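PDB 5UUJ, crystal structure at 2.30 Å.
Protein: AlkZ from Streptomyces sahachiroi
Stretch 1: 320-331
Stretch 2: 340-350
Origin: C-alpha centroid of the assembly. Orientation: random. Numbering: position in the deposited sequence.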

# COMPACT_ATOMS: atom_id res chain seq x y z
N VAL A 320 -2.35 5.22 14.55
CA VAL A 320 -2.38 6.65 14.81
C VAL A 320 -3.77 7.16 15.17
O VAL A 320 -4.79 6.61 14.75
N VAL A 321 -3.78 8.21 15.98
CA VAL A 321 -4.97 8.98 16.27
C VAL A 321 -5.03 10.15 15.31
O VAL A 321 -4.15 11.01 15.33
N VAL A 322 -6.05 10.18 14.47
CA VAL A 322 -6.24 11.28 13.53
C VAL A 322 -7.35 12.20 14.02
O VAL A 322 -8.48 11.76 14.25
N LYS A 323 -7.02 13.48 14.20
CA LYS A 323 -7.99 14.49 14.59
C LYS A 323 -8.01 15.63 13.57
O LYS A 323 -6.99 16.26 13.32
N ASP A 324 -9.18 15.87 13.00
CA ASP A 324 -9.35 16.87 11.95
C ASP A 324 -8.41 16.61 10.78
O ASP A 324 -7.97 17.55 10.12
N GLY A 325 -8.09 15.34 10.54
CA GLY A 325 -7.26 14.95 9.41
C GLY A 325 -5.77 14.84 9.71
O GLY A 325 -5.02 14.30 8.89
N ARG A 326 -5.35 15.34 10.86
CA ARG A 326 -3.93 15.34 11.24
C ARG A 326 -3.63 14.29 12.30
O ARG A 326 -4.46 14.03 13.17
N VAL A 327 -2.44 13.70 12.23
CA VAL A 327 -2.00 12.75 13.24
C VAL A 327 -1.64 13.51 14.52
O VAL A 327 -0.81 14.41 14.50
N VAL A 328 -2.30 13.15 15.63
CA VAL A 328 -2.11 13.85 16.89
C VAL A 328 -1.70 12.91 18.03
O VAL A 328 -1.66 13.32 19.19
N GLY A 329 -1.41 11.66 17.68
CA GLY A 329 -0.99 10.68 18.66
C GLY A 329 -0.94 9.28 18.10
O GLY A 329 -1.21 9.06 16.92
N VAL A 330 -0.58 8.32 18.95
CA VAL A 330 -0.57 6.91 18.59
C VAL A 330 -1.39 6.11 19.59
O VAL A 330 -1.77 6.62 20.65
N TRP A 331 -1.66 4.85 19.26
CA TRP A 331 -2.37 3.97 20.17
C TRP A 331 -1.94 2.53 19.99
O TRP A 331 -1.28 2.17 19.01
N VAL A 340 -4.35 5.01 24.42
CA VAL A 340 -4.06 6.15 23.56
C VAL A 340 -2.97 7.02 24.18
O VAL A 340 -3.06 7.40 25.35
N THR A 341 -1.96 7.34 23.39
CA THR A 341 -0.87 8.21 23.81
C THR A 341 -0.80 9.43 22.89
O THR A 341 -0.13 9.39 21.85
N PRO A 342 -1.49 10.52 23.25
CA PRO A 342 -1.39 11.73 22.42
C PRO A 342 -0.01 12.37 22.52
O PRO A 342 0.70 12.14 23.50
N PHE A 343 0.35 13.16 21.52
CA PHE A 343 1.58 13.94 21.58
C PHE A 343 1.45 15.00 22.67
O PHE A 343 0.34 15.36 23.05
N PRO A 344 2.59 15.50 23.17
CA PRO A 344 2.58 16.51 24.25
C PRO A 344 1.72 17.73 23.96
O PRO A 344 1.00 18.18 24.86
N ASP A 345 1.79 18.27 22.75
CA ASP A 345 1.10 19.51 22.42
C ASP A 345 -0.27 19.28 21.77
O ASP A 345 -0.82 20.18 21.14
N THR A 346 -0.81 18.08 21.94
CA THR A 346 -2.09 17.73 21.34
C THR A 346 -3.25 18.19 22.21
O THR A 346 -3.18 18.15 23.44
N GLU A 347 -4.31 18.65 21.56
CA GLU A 347 -5.51 19.13 22.25
C GLU A 347 -6.19 17.98 23.00
O GLU A 347 -6.08 16.83 22.59
N ARG A 348 -6.89 18.31 24.08
CA ARG A 348 -7.60 17.29 24.86
C ARG A 348 -8.60 16.53 23.99
O ARG A 348 -9.50 17.12 23.40
N LEU A 349 -8.42 15.22 23.91
CA LEU A 349 -9.29 14.38 23.09
C LEU A 349 -10.61 14.10 23.80
O LEU A 349 -10.60 13.61 24.93
N PRO A 350 -11.75 14.41 23.16
CA PRO A 350 -13.04 14.12 23.79
C PRO A 350 -13.21 12.63 24.08
O PRO A 350 -13.24 11.82 23.16

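The carbonyl of Val-328 is the polar anchor of this contact, because one acceptor serves two donors. Thr-346, chi1 m with its CA-to-CB bond toward stretch 1, gives its hydroxyl OG1 to Val-328 O at 2.7 Å, and Phe-343 N reaches the same Val-328 O at 3.1 Å, nearly straight. The type I turn from Phe-343 to Thr-346 brings both donors to that oxygen. Beyond it the antiparallel pairing takes over: Val-330 N donates to Thr-341 O at 3.1 Å, and Thr-341 N to Val-330 O at 2.8 Å. At the far end charge adds a looser tie, a long salt bridge of 3.8 Å between Lys-323 NZ and Glu-347 OE1; the same NZ meets Asp-324 OD2 at 3.4 Å, a weak bond.

The missing side chain at Gly-329 lets the two backbones come close, CA of Gly-329 to CA of Pro-342 at 3.9 Å, and the Phe-343 ring covers the same glycine. Phe-343 (m, chi2 -33°) lays its ring face over Gly-329, whose CA sits 3.7 Å from the centroid of the Phe-343 ring, close to the normal, a CH-pi contact. A CB on Gly-329 would clash with Pro-342 CA and Thr-341 O. Val-327 (t) closes on the ring, its CG1 4.0 Å from Phe-343 CZ.

Valines and a leucine fill the remaining apolar space. Val-321 (t) points toward stretch 2 and spreads its methyls between two partners: CG2 lies 3.8 Å from CG1 of Val-340 (t), and CG1 lies 4.2 Å from CD1 of Leu-349 (m, t). The other leucine methyl, CD2, is 4.1 Å from Lys-323 CD, so the extended lysine contributes its aliphatic stem as well as its charge. Val-328 (m) packs its CB 3.6 Å from Thr-346 CG2. Trp-331 (p) offers its CB to Val-340 CG2 at 4.2 Å, while its indole leads away from stretch 2. On the other face, Val-330 (m) sets CG2 4.1 Å from CB of Thr-341 (m).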

# COMPACT_ATOMS: atom_id res chain seq x y z
CB VAL A 320 -1.87 7.45 13.60
CG1 VAL A 320 -0.36 7.26 13.44
CG2 VAL A 320 -2.61 7.06 12.32
CB VAL A 321 -4.98 9.49 17.72
CG1 VAL A 321 -6.31 10.17 18.04
CG2 VAL A 321 -4.70 8.36 18.69
CB VAL A 322 -6.57 10.77 12.12
CG1 VAL A 322 -6.65 11.93 11.14
CG2 VAL A 322 -5.51 9.78 11.66
CB LYS A 323 -7.68 15.05 15.99
CG LYS A 323 -8.62 16.17 16.42
CD LYS A 323 -8.51 16.46 17.91
CE LYS A 323 -9.53 17.50 18.35
NZ LYS A 323 -9.31 18.83 17.72
CB ASP A 324 -9.13 18.29 12.51
CG ASP A 324 -10.05 18.61 13.68
OD1 ASP A 324 -11.07 17.91 13.85
OD2 ASP A 324 -9.76 19.57 14.42
CB ARG A 326 -3.52 16.72 11.76
CG ARG A 326 -3.57 17.82 10.72
CD ARG A 326 -3.11 19.16 11.29
NE ARG A 326 -1.70 19.14 11.68
CZ ARG A 326 -1.25 18.98 12.92
NH1 ARG A 326 -2.09 18.82 13.94
NH2 ARG A 326 0.06 18.97 13.15
CB VAL A 327 -0.78 11.93 12.76
CG1 VAL A 327 -0.27 11.00 13.87
CG2 VAL A 327 -1.14 11.13 11.53
CB VAL A 328 -3.40 14.60 17.32
CG1 VAL A 328 -3.69 15.75 16.36
CG2 VAL A 328 -4.58 13.64 17.38
CB VAL A 330 0.86 6.33 18.55
CG1 VAL A 330 1.70 7.04 17.50
CG2 VAL A 330 1.52 6.44 19.93
CB TRP A 331 -3.89 4.09 19.98
CG TRP A 331 -4.41 3.74 18.61
CD1 TRP A 331 -4.47 4.56 17.52
CD2 TRP A 331 -4.98 2.49 18.20
NE1 TRP A 331 -5.03 3.89 16.45
CE2 TRP A 331 -5.35 2.62 16.85
CE3 TRP A 331 -5.21 1.27 18.85
CZ2 TRP A 331 -5.94 1.58 16.13
CZ3 TRP A 331 -5.79 0.24 18.13
CH2 TRP A 331 -6.15 0.40 16.78
CB VAL A 340 -5.32 7.01 23.33
CG1 VAL A 340 -4.99 8.22 22.47
CG2 VAL A 340 -6.42 6.18 22.67
CB THR A 341 0.49 7.49 23.80
OG1 THR A 341 0.39 6.26 24.54
CG2 THR A 341 1.57 8.36 24.42
CB PRO A 342 -2.46 12.65 23.01
CG PRO A 342 -2.62 12.20 24.41
CD PRO A 342 -2.41 10.71 24.38
CB PHE A 343 1.88 14.58 20.22
CG PHE A 343 1.97 13.60 19.09
CD1 PHE A 343 2.47 12.32 19.29
CD2 PHE A 343 1.56 13.96 17.82
CE1 PHE A 343 2.56 11.42 18.25
CE2 PHE A 343 1.65 13.06 16.76
CZ PHE A 343 2.14 11.79 16.98
CB PRO A 344 4.06 16.90 24.35
CG PRO A 344 4.80 15.70 23.91
CD PRO A 344 3.96 15.08 22.83
CB ASP A 345 1.97 20.36 21.49
CG ASP A 345 2.15 19.73 20.12
OD1 ASP A 345 2.04 18.49 20.02
OD2 ASP A 345 2.42 20.47 19.15
CB THR A 346 -2.19 16.20 21.10
OG1 THR A 346 -1.30 15.83 20.04
CG2 THR A 346 -3.60 15.78 20.72
CB GLU A 347 -6.48 19.75 21.25
CG GLU A 347 -7.44 20.75 21.86
CD GLU A 347 -8.59 21.09 20.93
OE1 GLU A 347 -8.34 21.75 19.89
OE2 GLU A 347 -9.74 20.70 21.22
CB ARG A 348 -8.33 17.93 26.04
CG ARG A 348 -7.81 17.49 27.40
CD ARG A 348 -8.59 18.15 28.52
NE ARG A 348 -8.06 17.82 29.84
CZ ARG A 348 -8.52 18.32 30.99
NH1 ARG A 348 -9.54 19.17 30.99
NH2 ARG A 348 -7.98 17.95 32.14
CB LEU A 349 -8.59 13.06 22.76
CG LEU A 349 -7.17 13.18 22.18
CD1 LEU A 349 -6.57 11.80 21.94
CD2 LEU A 349 -7.18 13.98 20.89
CB PRO A 350 -14.07 14.60 22.76
CG PRO A 350 -13.34 15.57 21.91
CD PRO A 350 -11.92 15.08 21.86